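Local coordinates for vacuolar-sorting protein BRO1 (Saccharomyces cerevisiae, PDB 1ZB1) that takes part in sorting cargo proteins into the intralumenal vesicles of multivesicular bodies and recruits the DOA4 deubiquitinase to endosomes, at residues K7-D12 with E241-T246; T249-F254 with T295-F300. One frame throughout, in Å; residues are numbered along the deposited sequence.

Contact 1: residues K7-D12 with E241-T246; sequences KPYLFD and EPKWKT
An aromatic stack, flanked by bridging waters, fastens the irregular N-terminal segment 7-12, which precedes helix 23-34 in the Bro1 domain, to the first turn of helix 242-269. The phenyl ring of Phe-11 lies over the five-membered ring of Trp-244, with centroids 3.8 Å apart and planes only 13° from parallel, a face-to-face stack. Its closest atoms are Phe-11 CD1 and Trp-244 CD1, at 3.4 Å. Each residue also sets its CB over the other's ring: Phe-11 CB stands 4.0 Å from the centroid of the Trp-244 five-membered ring, and Trp-244 CB answers over the phenyl face. On the far side of the indole, Glu-241 CB packs near the rim, so the tryptophan is sandwiched.

One water accepts from both Trp-244 NE1, at 2.9 Å, and the backbone Asp-12 N. It satisfies the indole N-H in the ring plane and, with side chains over both faces, should restrict the turning of the ring. Tyr-9, whose CG is anti to the backbone N (chi1 -174°), sends its hydroxyl toward the helix start. There one water joins Tyr-9 OH to Lys-243 O, to which it donates over 3.1 Å, and another accepts from Lys-243 NZ at 2.8 Å while also bonding the phenol oxygen. The two side chains cross at about a right angle, with a loose direct approach of Tyr-9 OH to Lys-243 CE (4.1 Å).

Ile-185 of helix 176-198 packs on Phe-11, and Met-229 of helix 208-230 on Trp-244, so the pair sits where several helices converge. An N-terminal segment held across helices by a face-to-face Phe-Trp stack and three bridging waters is consistent with the TPR-like helical architecture to which the BRO1-like family is assigned.

Contact 2: residues T249-F254 with T295-F300; sequences TCKLHF and TWLVEF
A small, buried apolar contact joins the N-terminal half of helix 242-269 to the loop between helices 275-290 and 303-322, and a single leucine supplies the loop's share of it. Leu-297 points its side chain at the helix, where CD1 meets Cys-250 and Lys-251 CG, while CD2 lies loosely beside the far methylene of the lysine, CE. The nearest approach is Leu-297 CD1 to Cys-250 SG, at 3.8 Å. The same methyl lies 4.1 Å from Cys-250 CB, so it rests against the whole short side chain and not the sulfur alone. With SG anti to the backbone N (chi1 -175°), the cysteine extends its sulfur from the helix toward the loop, where the leucine methyl meets it.

Lys-251 adds its aliphatic part. Its CG comes within 4.3 Å of Leu-297 CD1, and the chain then runs on almost fully extended past the leucine. The ammonium end is engaged beyond the contact: NZ forms a salt bridge with Glu-192 and a hydrogen bond to the backbone oxygen of Tyr-9.

The loop is shaped by its own backbone, in which Phe-300 N bonds Leu-297 O at 2.6 Å, a tight turn starting at the very residue that faces the helix. Leu-297 also packs on Tyr-9 and Thr-247, while Ser-290 of helix 275-290 lies against Cys-250.

With just 127 Å² buried and only van der Waals contacts between the two segments, the chemistry is consistent with a modest apolar contribution, one of several contacts that place the loop. The methylenes of Lys-251 can serve as a hydrophobic surface for the leucine while its charge is paired with Glu-192, an economical use of a buried lysine.

Contacts 1 and 2 lie side by side, their centres about 9 Å apart, and share helix 242-269: contact 1 takes its start, contact 2 the following turns. Along the chain they come in series, contact 1 closing before contact 2 opens. Direct links join them. Lys-7 N lies 2.9 Å from Phe-300 O, a probable hydrogen bond, and Lys-243 meets the Trp-296 ring in a cation-pi interaction. The N-terminal segment and the 295-300 loop thus touch each other as well as the helix, drawing chain regions far apart in sequence into one continuous patch of the Bro1 domain.

Contact 1: residues K7-D12 with E241-T246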
# COMPACT_ATOMS: atom_id res chain seq x y z
N LYS A 7 0.34 14.05 -13.11
CA LYS A 7 0.69 14.14 -11.70
C LYS A 7 0.13 12.91 -10.98
O LYS A 7 -1.01 12.52 -11.20
CB LYS A 7 0.08 15.41 -11.08
CG LYS A 7 0.31 16.69 -11.88
CD LYS A 7 1.79 17.04 -12.00
CE LYS A 7 1.98 18.38 -12.70
NZ LYS A 7 1.40 18.41 -14.07
N PRO A 8 0.93 12.30 -10.09
CA PRO A 8 0.51 11.11 -9.35
C PRO A 8 -0.51 11.42 -8.25
O PRO A 8 -0.36 12.39 -7.51
CB PRO A 8 1.82 10.58 -8.78
CG PRO A 8 2.57 11.84 -8.51
CD PRO A 8 2.33 12.65 -9.76
N TYR A 9 -1.53 10.58 -8.16
CA TYR A 9 -2.57 10.74 -7.15
C TYR A 9 -2.47 9.55 -6.18
O TYR A 9 -2.84 8.43 -6.53
CB TYR A 9 -3.95 10.72 -7.82
CG TYR A 9 -5.09 11.01 -6.89
CD1 TYR A 9 -5.60 12.30 -6.75
CD2 TYR A 9 -5.66 9.99 -6.12
CE1 TYR A 9 -6.66 12.57 -5.88
CE2 TYR A 9 -6.72 10.26 -5.24
CZ TYR A 9 -7.21 11.55 -5.13
OH TYR A 9 -8.25 11.82 -4.28
N LEU A 10 -1.98 9.81 -4.97
CA LEU A 10 -1.83 8.75 -3.97
C LEU A 10 -2.86 8.86 -2.84
O LEU A 10 -3.10 9.95 -2.31
CB LEU A 10 -0.42 8.80 -3.38
CG LEU A 10 0.73 8.64 -4.39
CD1 LEU A 10 2.06 8.74 -3.66
CD2 LEU A 10 0.61 7.31 -5.11
N PHE A 11 -3.46 7.73 -2.48
CA PHE A 11 -4.45 7.70 -1.41
C PHE A 11 -3.76 7.96 -0.07
O PHE A 11 -2.66 7.46 0.18
CB PHE A 11 -5.16 6.34 -1.35
CG PHE A 11 -6.06 6.07 -2.53
CD1 PHE A 11 -6.54 7.11 -3.32
CD2 PHE A 11 -6.46 4.76 -2.83
CE1 PHE A 11 -7.40 6.86 -4.40
CE2 PHE A 11 -7.32 4.50 -3.90
CZ PHE A 11 -7.79 5.55 -4.69
N ASP A 12 -4.41 8.73 0.79
CA ASP A 12 -3.85 9.05 2.09
C ASP A 12 -4.40 8.08 3.14
O ASP A 12 -5.56 8.18 3.54
CB ASP A 12 -4.22 10.49 2.47
CG ASP A 12 -3.28 11.08 3.50
OD1 ASP A 12 -2.09 11.29 3.17
OD2 ASP A 12 -3.73 11.32 4.64
N GLU A 241 -11.86 5.33 2.55
CA GLU A 241 -12.46 6.61 2.22
C GLU A 241 -13.42 6.41 1.05
O GLU A 241 -13.08 5.75 0.07
CB GLU A 241 -11.38 7.62 1.82
CG GLU A 241 -10.39 7.93 2.91
CD GLU A 241 -10.98 8.80 4.01
OE1 GLU A 241 -12.21 8.74 4.22
OE2 GLU A 241 -10.21 9.53 4.67
N PRO A 242 -14.63 6.97 1.15
CA PRO A 242 -15.62 6.84 0.08
C PRO A 242 -15.07 7.31 -1.27
O PRO A 242 -15.37 6.71 -2.31
CB PRO A 242 -16.77 7.72 0.57
CG PRO A 242 -16.68 7.56 2.05
CD PRO A 242 -15.20 7.69 2.30
N LYS A 243 -14.27 8.36 -1.24
CA LYS A 243 -13.68 8.93 -2.46
C LYS A 243 -12.82 7.96 -3.27
O LYS A 243 -12.69 8.12 -4.49
CB LYS A 243 -12.82 10.14 -2.10
CG LYS A 243 -13.59 11.35 -1.63
CD LYS A 243 -12.65 12.43 -1.10
CE LYS A 243 -11.58 12.79 -2.11
NZ LYS A 243 -10.63 13.81 -1.59
N TRP A 244 -12.24 6.96 -2.62
CA TRP A 244 -11.38 5.99 -3.30
C TRP A 244 -12.06 5.15 -4.37
O TRP A 244 -11.45 4.83 -5.40
CB TRP A 244 -10.72 5.04 -2.29
CG TRP A 244 -9.82 5.70 -1.30
CD1 TRP A 244 -9.34 6.98 -1.34
CD2 TRP A 244 -9.27 5.10 -0.12
NE1 TRP A 244 -8.51 7.21 -0.27
CE2 TRP A 244 -8.45 6.07 0.50
CE3 TRP A 244 -9.38 3.84 0.47
CZ2 TRP A 244 -7.74 5.82 1.68
CZ3 TRP A 244 -8.68 3.58 1.64
CH2 TRP A 244 -7.87 4.57 2.24
N LYS A 245 -13.31 4.79 -4.15
CA LYS A 245 -14.03 3.95 -5.10
C LYS A 245 -14.06 4.51 -6.52
O LYS A 245 -13.75 3.80 -7.48
CB LYS A 245 -15.45 3.71 -4.61
CG LYS A 245 -16.17 2.57 -5.31
CD LYS A 245 -17.54 2.32 -4.71
CE LYS A 245 -18.18 1.08 -5.28
NZ LYS A 245 -18.28 1.17 -6.77
N THR A 246 -14.42 5.78 -6.67
CA THR A 246 -14.50 6.38 -7.99
C THR A 246 -13.15 6.52 -8.68
O THR A 246 -13.04 6.35 -9.89
CB THR A 246 -15.20 7.76 -7.94
OG1 THR A 246 -14.42 8.67 -7.15
CG2 THR A 246 -16.58 7.63 -7.33
O HOH W 1 -10.06 9.70 -4.82
O HOH W 2 -8.74 14.23 -3.66
O HOH W 3 -7.09 9.64 0.19

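Contact 2: residues T249-F254 with T295-F300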
# COMPACT_ATOMS: atom_id res chain seq x y z
N THR A 249 -11.88 3.11 -10.06
CA THR A 249 -12.58 2.78 -11.29
C THR A 249 -12.06 3.60 -12.47
O THR A 249 -11.89 3.09 -13.57
CB THR A 249 -14.10 3.01 -11.14
OG1 THR A 249 -14.61 2.15 -10.12
CG2 THR A 249 -14.82 2.72 -12.45
N CYS A 250 -11.79 4.88 -12.23
CA CYS A 250 -11.28 5.74 -13.28
C CYS A 250 -9.92 5.21 -13.76
O CYS A 250 -9.70 5.03 -14.97
CB CYS A 250 -11.14 7.17 -12.77
SG CYS A 250 -10.64 8.36 -14.03
N LYS A 251 -9.03 4.95 -12.81
CA LYS A 251 -7.70 4.45 -13.14
C LYS A 251 -7.71 3.14 -13.92
O LYS A 251 -6.93 2.98 -14.87
CB LYS A 251 -6.85 4.29 -11.86
CG LYS A 251 -6.41 5.62 -11.24
CD LYS A 251 -5.40 5.42 -10.10
CE LYS A 251 -4.85 6.77 -9.60
NZ LYS A 251 -3.88 6.62 -8.47
N LEU A 252 -8.58 2.21 -13.56
CA LEU A 252 -8.61 0.94 -14.28
C LEU A 252 -8.94 1.14 -15.76
O LEU A 252 -8.29 0.55 -16.63
CB LEU A 252 -9.58 -0.04 -13.62
CG LEU A 252 -11.08 -0.08 -13.92
CD1 LEU A 252 -11.33 -0.75 -15.27
CD2 LEU A 252 -11.77 -0.88 -12.81
N HIS A 253 -9.93 1.98 -16.07
CA HIS A 253 -10.28 2.24 -17.46
C HIS A 253 -9.19 3.08 -18.13
O HIS A 253 -8.82 2.83 -19.27
CB HIS A 253 -11.62 2.97 -17.58
CG HIS A 253 -12.80 2.13 -17.24
ND1 HIS A 253 -13.13 0.99 -17.95
CD2 HIS A 253 -13.73 2.25 -16.26
CE1 HIS A 253 -14.22 0.45 -17.43
NE2 HIS A 253 -14.60 1.19 -16.40
N PHE A 254 -8.68 4.08 -17.42
CA PHE A 254 -7.66 4.95 -17.99
C PHE A 254 -6.38 4.21 -18.38
O PHE A 254 -5.81 4.47 -19.45
CB PHE A 254 -7.28 6.07 -17.02
CG PHE A 254 -6.24 7.00 -17.56
CD1 PHE A 254 -6.55 7.89 -18.58
CD2 PHE A 254 -4.93 6.96 -17.09
CE1 PHE A 254 -5.58 8.74 -19.11
CE2 PHE A 254 -3.95 7.80 -17.61
CZ PHE A 254 -4.28 8.69 -18.63
N THR A 295 -13.79 12.58 -11.55
CA THR A 295 -13.99 13.61 -10.54
C THR A 295 -12.78 14.16 -9.75
O THR A 295 -12.53 15.36 -9.78
CB THR A 295 -15.07 13.16 -9.53
OG1 THR A 295 -16.18 12.60 -10.24
CG2 THR A 295 -15.55 14.35 -8.71
N TRP A 296 -12.03 13.29 -9.07
CA TRP A 296 -10.89 13.77 -8.27
C TRP A 296 -9.55 13.87 -8.99
O TRP A 296 -8.58 14.37 -8.41
CB TRP A 296 -10.72 12.89 -7.03
CG TRP A 296 -12.01 12.63 -6.31
CD1 TRP A 296 -12.85 11.57 -6.50
CD2 TRP A 296 -12.65 13.48 -5.36
NE1 TRP A 296 -13.98 11.71 -5.72
CE2 TRP A 296 -13.88 12.88 -5.01
CE3 TRP A 296 -12.30 14.70 -4.76
CZ2 TRP A 296 -14.77 13.46 -4.10
CZ3 TRP A 296 -13.18 15.27 -3.84
CH2 TRP A 296 -14.40 14.65 -3.52
N LEU A 297 -9.49 13.42 -10.23
CA LEU A 297 -8.23 13.43 -10.99
C LEU A 297 -8.11 14.50 -12.07
O LEU A 297 -7.06 14.62 -12.70
CB LEU A 297 -8.03 12.07 -11.64
CG LEU A 297 -7.88 10.87 -10.71
CD1 LEU A 297 -8.12 9.60 -11.51
CD2 LEU A 297 -6.51 10.86 -10.09
N VAL A 298 -9.17 15.28 -12.29
CA VAL A 298 -9.14 16.31 -13.32
C VAL A 298 -7.90 17.20 -13.27
O VAL A 298 -7.45 17.69 -14.31
CB VAL A 298 -10.41 17.20 -13.28
CG1 VAL A 298 -11.64 16.36 -13.55
CG2 VAL A 298 -10.52 17.90 -11.93
N GLU A 299 -7.34 17.41 -12.09
CA GLU A 299 -6.15 18.25 -11.97
C GLU A 299 -4.85 17.46 -12.03
O GLU A 299 -3.77 18.04 -11.97
CB GLU A 299 -6.20 19.04 -10.66
CG GLU A 299 -7.28 20.11 -10.63
CD GLU A 299 -7.24 20.94 -9.36
OE1 GLU A 299 -6.17 21.51 -9.07
OE2 GLU A 299 -8.27 21.01 -8.66
N PHE A 300 -4.96 16.14 -12.16
CA PHE A 300 -3.78 15.28 -12.21
C PHE A 300 -3.55 14.66 -13.59
O PHE A 300 -2.42 14.39 -13.98
CB PHE A 300 -3.89 14.17 -11.15
CG PHE A 300 -3.97 14.70 -9.74
CD1 PHE A 300 -5.10 15.40 -9.30
CD2 PHE A 300 -2.91 14.52 -8.85
CE1 PHE A 300 -5.16 15.92 -8.01
CE2 PHE A 300 -2.97 15.03 -7.56
CZ PHE A 300 -4.09 15.73 -7.13